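Local atomic coordinates of hypothetical methylmalonyl-CoA decarboxylase alpha subunit (Sulfolobus tokodaii, PDB entry 1X0U), a protein that is of unknown function but belongs to the carboxyl transferase family, of the ClpP/crotonase clan, and assembles as six copies of one chain. Residues G328-N333 with I415-K420; L363-D368 with Y392-A397; Y289-I294 with N314-F319. One frame throughout, in Å; residues are numbered along the deposited sequence.

Contact 1. Residues G328-N333 with I415-K420; sequences GIVANN and IAMSIK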
ATOM      1  N   GLY A 328      25.677  14.866   8.173  1.00  8.16           N
ATOM      2  CA  GLY A 328      25.378  15.646   9.349  1.00  8.29           C
ATOM      3  C   GLY A 328      26.379  15.090  10.336  1.00  9.76           C
ATOM      4  O   GLY A 328      26.666  13.896  10.326  1.00  8.80           O
ATOM      5  N   ILE A 329      26.929  15.936  11.185  1.00 11.32           N
ATOM      6  CA  ILE A 329      27.908  15.462  12.134  1.00 11.44           C
ATOM      7  C   ILE A 329      27.523  15.805  13.550  1.00 12.28           C
ATOM      8  O   ILE A 329      27.032  16.897  13.819  1.00 11.74           O
ATOM      9  CB  ILE A 329      29.298  16.040  11.800  1.00 12.56           C
ATOM     10  CG1 ILE A 329      29.818  15.359  10.535  1.00 13.67           C
ATOM     11  CG2 ILE A 329      30.266  15.835  12.968  1.00 13.17           C
ATOM     12  CD1 ILE A 329      31.092  15.917  10.014  1.00 16.07           C
ATOM     13  N   VAL A 330      27.713  14.838  14.444  1.00 10.99           N
ATOM     14  CA  VAL A 330      27.430  15.019  15.857  1.00 10.58           C
ATOM     15  C   VAL A 330      28.748  14.649  16.519  1.00 13.50           C
ATOM     16  O   VAL A 330      29.226  13.514  16.381  1.00 13.61           O
ATOM     17  CB  VAL A 330      26.317  14.074  16.339  1.00  8.76           C
ATOM     18  CG1 VAL A 330      26.009  14.329  17.809  1.00  7.16           C
ATOM     19  CG2 VAL A 330      25.079  14.282  15.502  1.00 10.27           C
ATOM     20  N   ALA A 331      29.345  15.601  17.229  1.00 13.74           N
ATOM     21  CA  ALA A 331      30.636  15.347  17.855  1.00 12.54           C
ATOM     22  C   ALA A 331      30.777  16.035  19.200  1.00 10.67           C
ATOM     23  O   ALA A 331      30.531  17.231  19.309  1.00 12.92           O
ATOM     24  CB  ALA A 331      31.745  15.799  16.907  1.00 12.50           C
ATOM     25  N   ASN A 332      31.173  15.281  20.220  1.00 11.19           N
ATOM     26  CA  ASN A 332      31.347  15.833  21.558  1.00 11.46           C
ATOM     27  C   ASN A 332      32.489  16.842  21.562  1.00 13.03           C
ATOM     28  O   ASN A 332      33.499  16.656  20.882  1.00 13.49           O
ATOM     29  CB  ASN A 332      31.626  14.718  22.555  1.00 11.02           C
ATOM     30  CG  ASN A 332      30.566  13.635  22.516  1.00 12.75           C
ATOM     31  OD1 ASN A 332      29.398  13.875  22.843  1.00 15.75           O
ATOM     32  ND2 ASN A 332      30.959  12.443  22.095  1.00 11.92           N
ATOM     33  N   ASN A 333      32.311  17.922  22.314  1.00 13.31           N
ATOM     34  CA  ASN A 333      33.314  18.979  22.380  1.00 14.07           C
ATOM     35  C   ASN A 333      34.002  18.942  23.731  1.00 14.45           C
ATOM     36  O   ASN A 333      33.395  19.255  24.753  1.00 13.99           O
ATOM     37  CB  ASN A 333      32.649  20.346  22.164  1.00 14.46           C
ATOM     38  CG  ASN A 333      33.655  21.488  22.091  1.00 15.50           C
ATOM     39  OD1 ASN A 333      33.279  22.660  21.984  1.00 16.30           O
ATOM     40  ND2 ASN A 333      34.932  21.154  22.146  1.00 15.16           N
ATOM     41  N   ILE A 415      26.350   5.112  24.775  1.00 10.09           N
ATOM     42  CA  ILE A 415      25.171   4.595  24.098  1.00  9.88           C
ATOM     43  C   ILE A 415      24.479   5.700  23.322  1.00 10.16           C
ATOM     44  O   ILE A 415      24.046   5.498  22.192  1.00  7.38           O
ATOM     45  CB  ILE A 415      24.167   4.007  25.128  1.00  9.59           C
ATOM     46  CG1 ILE A 415      24.883   2.981  26.002  1.00  5.95           C
ATOM     47  CG2 ILE A 415      22.974   3.356  24.406  1.00  7.94           C
ATOM     48  CD1 ILE A 415      24.083   2.533  27.193  1.00  7.33           C
ATOM     49  N   ALA A 416      24.397   6.880  23.932  1.00 11.30           N
ATOM     50  CA  ALA A 416      23.726   8.017  23.308  1.00 11.91           C
ATOM     51  C   ALA A 416      24.435   8.577  22.082  1.00 11.35           C
ATOM     52  O   ALA A 416      23.870   9.398  21.359  1.00 11.45           O
ATOM     53  CB  ALA A 416      23.511   9.131  24.346  1.00 12.32           C
ATOM     54  N   MET A 417      25.665   8.150  21.830  1.00  9.56           N
ATOM     55  CA  MET A 417      26.356   8.670  20.659  1.00 10.68           C
ATOM     56  C   MET A 417      26.156   7.763  19.453  1.00 10.71           C
ATOM     57  O   MET A 417      26.655   8.054  18.367  1.00 12.01           O
ATOM     58  CB  MET A 417      27.851   8.870  20.947  1.00 12.27           C
ATOM     59  CG  MET A 417      28.159  10.068  21.856  1.00 11.03           C
ATOM     60  SD  MET A 417      27.428  11.602  21.237  1.00 14.91           S
ATOM     61  CE  MET A 417      28.503  11.960  19.825  1.00  9.41           C
ATOM     62  N   SER A 418      25.408   6.677  19.667  1.00 11.28           N
ATOM     63  CA  SER A 418      25.056   5.670  18.653  1.00 11.37           C
ATOM     64  C   SER A 418      25.952   4.437  18.620  1.00 10.27           C
ATOM     65  O   SER A 418      27.081   4.483  18.125  1.00 10.89           O
ATOM     66  CB  SER A 418      25.006   6.270  17.242  1.00 11.76           C
ATOM     67  OG  SER A 418      24.693   5.256  16.285  1.00 14.07           O
ATOM     68  N   ILE A 419      25.430   3.332  19.142  1.00  9.53           N
ATOM     69  CA  ILE A 419      26.155   2.069  19.167  1.00 11.22           C
ATOM     70  C   ILE A 419      25.371   1.047  18.350  1.00 11.47           C
ATOM     71  O   ILE A 419      24.182   1.235  18.099  1.00 12.55           O
ATOM     72  CB  ILE A 419      26.331   1.546  20.602  1.00 10.28           C
ATOM     73  CG1 ILE A 419      24.969   1.318  21.254  1.00 10.69           C
ATOM     74  CG2 ILE A 419      27.161   2.531  21.401  1.00  6.12           C
ATOM     75  CD1 ILE A 419      25.054   0.694  22.652  1.00  9.80           C
ATOM     76  N   LYS A 420      26.030  -0.025  17.929  1.00 10.68           N
ATOM     77  CA  LYS A 420      25.363  -1.037  17.118  1.00 12.70           C
ATOM     78  C   LYS A 420      23.981  -1.456  17.615  1.00 11.41           C
ATOM     79  O   LYS A 420      23.026  -1.467  16.845  1.00 10.37           O
ATOM     80  CB  LYS A 420      26.247  -2.275  16.969  1.00 13.57           C
ATOM     81  CG  LYS A 420      27.399  -2.107  15.984  1.00 15.48           C
ATOM     82  CD  LYS A 420      28.236  -3.384  15.932  1.00 17.90           C
ATOM     83  CE  LYS A 420      29.143  -3.399  14.722  1.00 20.23           C
ATOM     84  NZ  LYS A 420      29.904  -4.679  14.645  1.00 20.51           N
TER
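Met417 reaches across to strand 325-332 and meets the side chains of Val330 and Asn332, the first aliphatic, the second a carboxamide. In the apolar part, CE of Met417 comes 4.0 Å from CG1 of Val330, the two side chains crossing obliquely. The same methyl lies 3.8 Å from the backbone O of Val330. The thioether gets there by folding: Met417 bends at both chi2 (-54°) and chi3 (-73°), which swings CE toward the strand although the CB bond does not aim at it.

The second kind of contact is between thioether and carboxamide. Asn332 and Met417 approach from opposite directions, and CG of Asn332 sits 3.8 Å from CE and 4.0 Å from SD of Met417. Beyond Met417 the chain leaves the helix: Ser418, with positive phi, is the first residue out of helical geometry, and its N bonds to Ile415 O (3.1 Å). Val330 also packs on Phe352 and Ile353 of helix 343-358, and Met417 on Met390 of helix 383-396.

The contact thus joins an inner strand of a crotonase-type sheet to the end of a helix through the thioether of Met417. With no bond between the two segments, it rests on van der Waals packing of that side chain against Val330 and Asn332, all of it buried.

Contact 2. Residues L363-D368 with Y392-A397; sequences LISLVD and YAFAEA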
ATOM      1  N   LEU A 363      24.366  10.368   8.944  1.00 10.79           N
ATOM      2  CA  LEU A 363      24.923  10.935  10.171  1.00 11.86           C
ATOM      3  C   LEU A 363      26.244  10.331  10.638  1.00 11.96           C
ATOM      4  O   LEU A 363      26.394   9.113  10.718  1.00 13.48           O
ATOM      5  CB  LEU A 363      23.922  10.815  11.317  1.00 10.07           C
ATOM      6  CG  LEU A 363      22.667  11.680  11.242  1.00 11.72           C
ATOM      7  CD1 LEU A 363      21.580  11.085  12.154  1.00  9.64           C
ATOM      8  CD2 LEU A 363      23.017  13.118  11.648  1.00  5.91           C
ATOM      9  N   ILE A 364      27.194  11.198  10.963  1.00 10.70           N
ATOM     10  CA  ILE A 364      28.481  10.747  11.461  1.00 10.37           C
ATOM     11  C   ILE A 364      28.682  11.174  12.906  1.00 11.42           C
ATOM     12  O   ILE A 364      28.566  12.358  13.231  1.00 11.11           O
ATOM     13  CB  ILE A 364      29.650  11.327  10.637  1.00 12.61           C
ATOM     14  CG1 ILE A 364      29.572  10.830   9.193  1.00 12.78           C
ATOM     15  CG2 ILE A 364      30.977  10.908  11.257  1.00  9.89           C
ATOM     16  CD1 ILE A 364      29.622   9.317   9.077  1.00 14.79           C
ATOM     17  N   SER A 365      28.985  10.209  13.771  1.00 11.91           N
ATOM     18  CA  SER A 365      29.263  10.508  15.170  1.00 12.64           C
ATOM     19  C   SER A 365      30.776  10.417  15.426  1.00 13.38           C
ATOM     20  O   SER A 365      31.441   9.479  14.983  1.00 12.61           O
ATOM     21  CB  SER A 365      28.552   9.523  16.102  1.00 12.44           C
ATOM     22  OG  SER A 365      27.147   9.615  15.986  1.00 14.10           O
ATOM     23  N   LEU A 366      31.304  11.411  16.131  1.00 14.00           N
ATOM     24  CA  LEU A 366      32.713  11.459  16.503  1.00 13.07           C
ATOM     25  C   LEU A 366      32.598  11.540  18.011  1.00 12.62           C
ATOM     26  O   LEU A 366      32.089  12.521  18.553  1.00 13.25           O
ATOM     27  CB  LEU A 366      33.382  12.706  15.911  1.00 12.81           C
ATOM     28  CG  LEU A 366      33.309  12.727  14.378  1.00 12.15           C
ATOM     29  CD1 LEU A 366      33.669  14.096  13.833  1.00 14.58           C
ATOM     30  CD2 LEU A 366      34.219  11.666  13.823  1.00 13.60           C
ATOM     31  N   VAL A 367      33.074  10.502  18.689  1.00 13.07           N
ATOM     32  CA  VAL A 367      32.923  10.412  20.132  1.00 10.94           C
ATOM     33  C   VAL A 367      34.102  10.666  21.053  1.00 12.67           C
ATOM     34  O   VAL A 367      35.226  10.227  20.799  1.00 12.15           O
ATOM     35  CB  VAL A 367      32.340   9.022  20.504  1.00  9.78           C
ATOM     36  CG1 VAL A 367      32.017   8.962  22.001  1.00  8.61           C
ATOM     37  CG2 VAL A 367      31.101   8.741  19.657  1.00  8.93           C
ATOM     38  N   ASP A 368      33.799  11.359  22.150  1.00 12.22           N
ATOM     39  CA  ASP A 368      34.751  11.664  23.211  1.00 13.79           C
ATOM     40  C   ASP A 368      33.960  12.319  24.323  1.00 12.70           C
ATOM     41  O   ASP A 368      34.022  13.521  24.532  1.00 12.48           O
ATOM     42  CB  ASP A 368      35.872  12.598  22.733  1.00 14.58           C
ATOM     43  CG  ASP A 368      36.974  12.749  23.771  1.00 15.81           C
ATOM     44  OD1 ASP A 368      36.965  11.984  24.765  1.00 14.74           O
ATOM     45  OD2 ASP A 368      37.851  13.627  23.592  1.00 16.36           O
ATOM     46  N   TYR A 392      16.418   8.023  21.525  1.00 10.92           N
ATOM     47  CA  TYR A 392      15.241   7.858  20.701  1.00 10.15           C
ATOM     48  C   TYR A 392      15.563   8.280  19.276  1.00 11.00           C
ATOM     49  O   TYR A 392      15.344   7.536  18.327  1.00 10.96           O
ATOM     50  CB  TYR A 392      14.094   8.718  21.250  1.00 11.32           C
ATOM     51  CG  TYR A 392      12.768   8.538  20.528  1.00 10.92           C
ATOM     52  CD1 TYR A 392      12.603   8.952  19.201  1.00 12.95           C
ATOM     53  CD2 TYR A 392      11.695   7.921  21.158  1.00 11.20           C
ATOM     54  CE1 TYR A 392      11.390   8.751  18.519  1.00 11.69           C
ATOM     55  CE2 TYR A 392      10.487   7.714  20.488  1.00 12.54           C
ATOM     56  CZ  TYR A 392      10.342   8.128  19.172  1.00 12.21           C
ATOM     57  OH  TYR A 392       9.157   7.893  18.511  1.00 14.75           O
ATOM     58  N   ALA A 393      16.105   9.482  19.136  1.00 10.49           N
ATOM     59  CA  ALA A 393      16.431  10.007  17.821  1.00  8.78           C
ATOM     60  C   ALA A 393      17.338   9.102  16.973  1.00  8.45           C
ATOM     61  O   ALA A 393      17.090   8.917  15.780  1.00  8.21           O
ATOM     62  CB  ALA A 393      17.028  11.386  17.973  1.00  7.99           C
ATOM     63  N   PHE A 394      18.397   8.548  17.563  1.00  8.31           N
ATOM     64  CA  PHE A 394      19.279   7.654  16.803  1.00  9.75           C
ATOM     65  C   PHE A 394      18.573   6.325  16.524  1.00  8.78           C
ATOM     66  O   PHE A 394      18.607   5.819  15.405  1.00  7.96           O
ATOM     67  CB  PHE A 394      20.589   7.384  17.564  1.00 10.78           C
ATOM     68  CG  PHE A 394      21.703   8.330  17.217  1.00 11.09           C
ATOM     69  CD1 PHE A 394      22.377   9.025  18.213  1.00 10.99           C
ATOM     70  CD2 PHE A 394      22.094   8.507  15.896  1.00 12.56           C
ATOM     71  CE1 PHE A 394      23.421   9.875  17.899  1.00 13.55           C
ATOM     72  CE2 PHE A 394      23.139   9.359  15.567  1.00 14.24           C
ATOM     73  CZ  PHE A 394      23.807  10.046  16.574  1.00 12.78           C
ATOM     74  N   ALA A 395      17.941   5.757  17.547  1.00 10.09           N
ATOM     75  CA  ALA A 395      17.227   4.491  17.374  1.00 11.13           C
ATOM     76  C   ALA A 395      16.132   4.619  16.318  1.00 12.02           C
ATOM     77  O   ALA A 395      15.788   3.648  15.644  1.00 13.28           O
ATOM     78  CB  ALA A 395      16.626   4.037  18.699  1.00 10.12           C
ATOM     79  N   GLU A 396      15.590   5.823  16.170  1.00 12.95           N
ATOM     80  CA  GLU A 396      14.532   6.090  15.197  1.00 12.13           C
ATOM     81  C   GLU A 396      15.056   6.215  13.771  1.00 13.16           C
ATOM     82  O   GLU A 396      14.477   5.685  12.826  1.00 12.55           O
ATOM     83  CB  GLU A 396      13.819   7.390  15.570  1.00 13.85           C
ATOM     84  CG  GLU A 396      12.790   7.881  14.553  1.00 12.03           C
ATOM     85  CD  GLU A 396      12.201   9.217  14.955  1.00 12.73           C
ATOM     86  OE1 GLU A 396      10.982   9.285  15.232  1.00 11.56           O
ATOM     87  OE2 GLU A 396      12.969  10.202  15.010  1.00 11.98           O
ATOM     88  N   ALA A 397      16.162   6.930  13.629  1.00 12.87           N
ATOM     89  CA  ALA A 397      16.761   7.179  12.331  1.00 10.94           C
ATOM     90  C   ALA A 397      17.080   5.940  11.485  1.00 10.76           C
ATOM     91  O   ALA A 397      17.613   4.931  11.973  1.00  8.36           O
ATOM     92  CB  ALA A 397      18.011   8.029  12.515  1.00 10.69           C
TER
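Phe394 points its ring at strand 363-369, where Ser365 and Leu363 receive it at neighbouring atoms of the ring. The CB bond of Phe394 does not aim at the strand; chi1 of -92°, away from the usual staggered values, brings the ring across to it. CZ, the far end of the ring, lies 3.4 Å from OG of Ser365. One atom back, CE2 lies 4.1 Å from CD1 of Leu363, whose side chain crosses that of Phe394 at a slant. Both partners approach the ring obliquely.

The strand side is set by alternation: Leu363 and Ser365 direct their CB bonds toward the helix, while Ile364 between them turns to the other side of the sheet. This is the packing of a beta-alpha-beta crossover, in which helix 383-396 lies in the connection between the parallel neighbours 363-369 and 401-406 of a crotonase-type sheet. The helix holds its last turn with Ala397 N bonded to Ala393 O at 3.1 Å, and Ala397 then leaves helical geometry.

Ser365 OG, anti to its own carbonyl carbon (chi1 -63°), is not left to the ring alone: it is hydrogen-bonded to Met417 O, so the buried hydroxyl is satisfied while it packs against Phe394. Ile353 of helix 343-358 also touches Leu363, and Leu422, in a loop, touches Phe394.

Contact 3. Residues Y289-I294 with N314-F319; sequences YNMREI and NIIVGF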
ATOM      1  N   TYR A 289      40.992  19.421  23.738  1.00 15.13           N
ATOM      2  CA  TYR A 289      41.649  19.722  22.471  1.00 15.07           C
ATOM      3  C   TYR A 289      40.559  20.258  21.573  1.00 14.87           C
ATOM      4  O   TYR A 289      39.421  20.387  22.006  1.00 16.18           O
ATOM      5  CB  TYR A 289      42.267  18.466  21.843  1.00 13.96           C
ATOM      6  CG  TYR A 289      41.276  17.346  21.664  1.00 12.90           C
ATOM      7  CD1 TYR A 289      41.036  16.434  22.692  1.00 13.02           C
ATOM      8  CD2 TYR A 289      40.542  17.218  20.480  1.00 11.91           C
ATOM      9  CE1 TYR A 289      40.092  15.421  22.552  1.00 14.04           C
ATOM     10  CE2 TYR A 289      39.592  16.208  20.331  1.00 10.93           C
ATOM     11  CZ  TYR A 289      39.369  15.315  21.370  1.00 11.97           C
ATOM     12  OH  TYR A 289      38.408  14.328  21.243  1.00 13.28           O
ATOM     13  N   ASN A 290      40.893  20.545  20.320  1.00 14.37           N
ATOM     14  CA  ASN A 290      39.918  21.094  19.391  1.00 14.93           C
ATOM     15  C   ASN A 290      39.249  20.043  18.505  1.00 16.26           C
ATOM     16  O   ASN A 290      39.811  19.644  17.481  1.00 16.99           O
ATOM     17  CB  ASN A 290      40.590  22.155  18.513  1.00 14.53           C
ATOM     18  CG  ASN A 290      39.596  22.941  17.696  1.00 13.24           C
ATOM     19  OD1 ASN A 290      38.390  22.867  17.930  1.00 15.46           O
ATOM     20  ND2 ASN A 290      40.094  23.710  16.741  1.00 13.80           N
ATOM     21  N   MET A 291      38.052  19.604  18.895  1.00 15.52           N
ATOM     22  CA  MET A 291      37.309  18.601  18.125  1.00 14.62           C
ATOM     23  C   MET A 291      36.956  19.126  16.734  1.00 14.44           C
ATOM     24  O   MET A 291      36.865  18.359  15.766  1.00 14.13           O
ATOM     25  CB  MET A 291      36.028  18.192  18.872  1.00 16.54           C
ATOM     26  CG  MET A 291      35.108  17.213  18.112  1.00 15.85           C
ATOM     27  SD  MET A 291      35.822  15.572  17.754  1.00 15.01           S
ATOM     28  CE  MET A 291      35.885  15.613  15.992  1.00 19.28           C
ATOM     29  N   ARG A 292      36.771  20.437  16.630  1.00 14.36           N
ATOM     30  CA  ARG A 292      36.430  21.037  15.347  1.00 15.53           C
ATOM     31  C   ARG A 292      37.571  20.860  14.358  1.00 16.24           C
ATOM     32  O   ARG A 292      37.359  20.838  13.151  1.00 17.24           O
ATOM     33  CB  ARG A 292      36.140  22.534  15.496  1.00 14.95           C
ATOM     34  CG  ARG A 292      34.910  22.866  16.308  1.00 17.48           C
ATOM     35  CD  ARG A 292      34.490  24.323  16.086  1.00 18.27           C
ATOM     36  NE  ARG A 292      33.237  24.620  16.771  1.00 16.37           N
ATOM     37  CZ  ARG A 292      33.128  24.756  18.086  1.00 17.75           C
ATOM     38  NH1 ARG A 292      34.202  24.632  18.855  1.00 15.21           N
ATOM     39  NH2 ARG A 292      31.942  24.991  18.634  1.00 17.65           N
ATOM     40  N   GLU A 293      38.790  20.741  14.870  1.00 17.27           N
ATOM     41  CA  GLU A 293      39.938  20.586  13.995  1.00 18.51           C
ATOM     42  C   GLU A 293      39.900  19.224  13.347  1.00 16.76           C
ATOM     43  O   GLU A 293      40.331  19.051  12.209  1.00 18.79           O
ATOM     44  CB  GLU A 293      41.248  20.779  14.767  1.00 20.73           C
ATOM     45  CG  GLU A 293      42.470  20.682  13.881  1.00 26.41           C
ATOM     46  CD  GLU A 293      42.408  21.646  12.713  1.00 30.31           C
ATOM     47  OE1 GLU A 293      42.898  21.285  11.622  1.00 33.28           O
ATOM     48  OE2 GLU A 293      41.878  22.769  12.884  1.00 31.65           O
ATOM     49  N   ILE A 294      39.367  18.249  14.070  1.00 16.51           N
ATOM     50  CA  ILE A 294      39.253  16.908  13.532  1.00 14.20           C
ATOM     51  C   ILE A 294      38.195  16.897  12.431  1.00 14.94           C
ATOM     52  O   ILE A 294      38.389  16.263  11.390  1.00 13.30           O
ATOM     53  CB  ILE A 294      38.883  15.892  14.631  1.00 13.87           C
ATOM     54  CG1 ILE A 294      39.996  15.848  15.686  1.00 13.38           C
ATOM     55  CG2 ILE A 294      38.675  14.523  14.014  1.00 10.95           C
ATOM     56  CD1 ILE A 294      39.750  14.854  16.818  1.00 14.21           C
ATOM     57  N   ASN A 314      28.691  22.279  24.302  1.00 16.33           N
ATOM     58  CA  ASN A 314      28.798  21.010  24.995  1.00 16.66           C
ATOM     59  C   ASN A 314      28.999  19.917  23.913  1.00 16.27           C
ATOM     60  O   ASN A 314      29.784  18.984  24.091  1.00 14.91           O
ATOM     61  CB  ASN A 314      27.466  20.882  25.777  1.00 16.75           C
ATOM     62  CG  ASN A 314      27.325  19.595  26.531  1.00 18.55           C
ATOM     63  OD1 ASN A 314      27.496  18.510  25.980  1.00 27.11           O
ATOM     64  ND2 ASN A 314      26.974  19.701  27.795  1.00 17.63           N
ATOM     65  N   ILE A 315      28.277  20.036  22.794  1.00 15.57           N
ATOM     66  CA  ILE A 315      28.420  19.103  21.675  1.00 16.48           C
ATOM     67  C   ILE A 315      28.339  19.893  20.382  1.00 13.23           C
ATOM     68  O   ILE A 315      27.779  20.986  20.352  1.00 14.84           O
ATOM     69  CB  ILE A 315      27.331  17.971  21.638  1.00 18.14           C
ATOM     70  CG1 ILE A 315      26.051  18.458  20.963  1.00 19.89           C
ATOM     71  CG2 ILE A 315      27.033  17.500  23.041  1.00 24.59           C
ATOM     72  CD1 ILE A 315      25.261  19.446  21.766  1.00 20.80           C
ATOM     73  N   ILE A 316      28.899  19.343  19.316  1.00 11.53           N
ATOM     74  CA  ILE A 316      28.897  20.021  18.026  1.00 12.10           C
ATOM     75  C   ILE A 316      28.085  19.267  16.989  1.00 12.84           C
ATOM     76  O   ILE A 316      28.164  18.036  16.887  1.00 13.63           O
ATOM     77  CB  ILE A 316      30.317  20.163  17.479  1.00 12.60           C
ATOM     78  CG1 ILE A 316      31.204  20.883  18.504  1.00 14.01           C
ATOM     79  CG2 ILE A 316      30.282  20.917  16.165  1.00 11.35           C
ATOM     80  CD1 ILE A 316      32.694  20.516  18.386  1.00 10.29           C
ATOM     81  N   VAL A 317      27.301  20.009  16.216  1.00 13.44           N
ATOM     82  CA  VAL A 317      26.484  19.418  15.166  1.00 10.73           C
ATOM     83  C   VAL A 317      26.461  20.362  13.985  1.00 11.86           C
ATOM     84  O   VAL A 317      26.437  21.581  14.155  1.00 12.86           O
ATOM     85  CB  VAL A 317      25.012  19.153  15.629  1.00 12.42           C
ATOM     86  CG1 VAL A 317      24.996  18.142  16.784  1.00  8.96           C
ATOM     87  CG2 VAL A 317      24.319  20.472  16.030  1.00  6.54           C
ATOM     88  N   GLY A 318      26.476  19.798  12.787  1.00 10.92           N
ATOM     89  CA  GLY A 318      26.451  20.625  11.608  1.00 10.70           C
ATOM     90  C   GLY A 318      26.499  19.812  10.338  1.00 11.26           C
ATOM     91  O   GLY A 318      26.536  18.570  10.373  1.00  9.84           O
ATOM     92  N   PHE A 319      26.504  20.528   9.218  1.00  9.79           N
ATOM     93  CA  PHE A 319      26.535  19.921   7.901  1.00 12.01           C
ATOM     94  C   PHE A 319      27.899  20.087   7.248  1.00 12.68           C
ATOM     95  O   PHE A 319      28.653  21.013   7.555  1.00 11.21           O
ATOM     96  CB  PHE A 319      25.477  20.563   6.991  1.00 13.28           C
ATOM     97  CG  PHE A 319      24.058  20.410   7.490  1.00 13.90           C
ATOM     98  CD1 PHE A 319      23.320  21.526   7.880  1.00 13.83           C
ATOM     99  CD2 PHE A 319      23.458  19.156   7.553  1.00 12.22           C
ATOM    100  CE1 PHE A 319      22.001  21.392   8.327  1.00 14.09           C
ATOM    101  CE2 PHE A 319      22.145  19.016   7.998  1.00 14.31           C
ATOM    102  CZ  PHE A 319      21.413  20.141   8.386  1.00 13.54           C
TER
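Asn290 O accepts from Glu293 N at 3.0 Å in the first turn of helix 291-298, the turn that presents Met291 and Arg292 to Ile316. Asn290 is the N-cap: its OD1 also takes Arg292 N, at 3.2 Å, but with an N-H...O angle of 131° this capping bond is weak.

Ile316, on strand 315-322, is the side chain on which both helix residues settle. Its CB bond aims at the helix, and CG1 lies anti to the carbonyl carbon (chi1 -56°), carrying CD1 out from the strand. CD1 comes 3.8 Å from CG of Arg292 and 4.1 Å from CB of Met291, so this one methyl lodges against the roots of two successive helical side chains. Met291 sets its CG anti to the backbone N, and that CG also reaches CD1, at 4.1 Å, before the chain bends away at chi2 and chi3.

Arg292 runs extended from CG to NE across the isoleucine at a slant, and its flat end comes to lie over it. CD1 of Ile316 stands 4.3 Å from the plane of the guanidinium, over its centre, and CG1 is 4.2 Å from NH2.

The polar end is directed to another partner: NE forms a salt bridge with Glu306 on the neighbouring strand 305-307, whose side chain also touches Ile316. Ile315 and Val317, by contrast, contact helix 343-358, so helices 291-298 and 343-358 pack on opposite faces of this part of the sheet.

The chemistry implies a divided role for Arg292: its CG packs on Ile316 CD1 and one face of the guanidinium lies in van der Waals contact over that methyl, while its positive charge is probably balanced by Glu306.

The three contacts share one mixed sheet, through the adjacent strands 315-322, 325-332 and 363-369. Contacts 1 and 2 have centres about 5 Å apart and are joined by backbone hydrogen bonds between Gly328 O and Ile364 N (2.8 Å) and between Val330 N and Ile364 O (2.9 Å). Contact 3, about 11 Å centre to centre from contact 1, is linked to it by the hydrogen bond from Ile316 N to Ala331 O (2.7 Å). Between contacts 2 and 3, Leu366 CD1 packs on Met291 CE at 3.4 Å, and Tyr289 OH is hydrogen-bonded to Asp368 OD2. Along the chain contact 3 closes first, and contact 2 is then nested within contact 1. Contacts 1 and 2 also touch a second subunit.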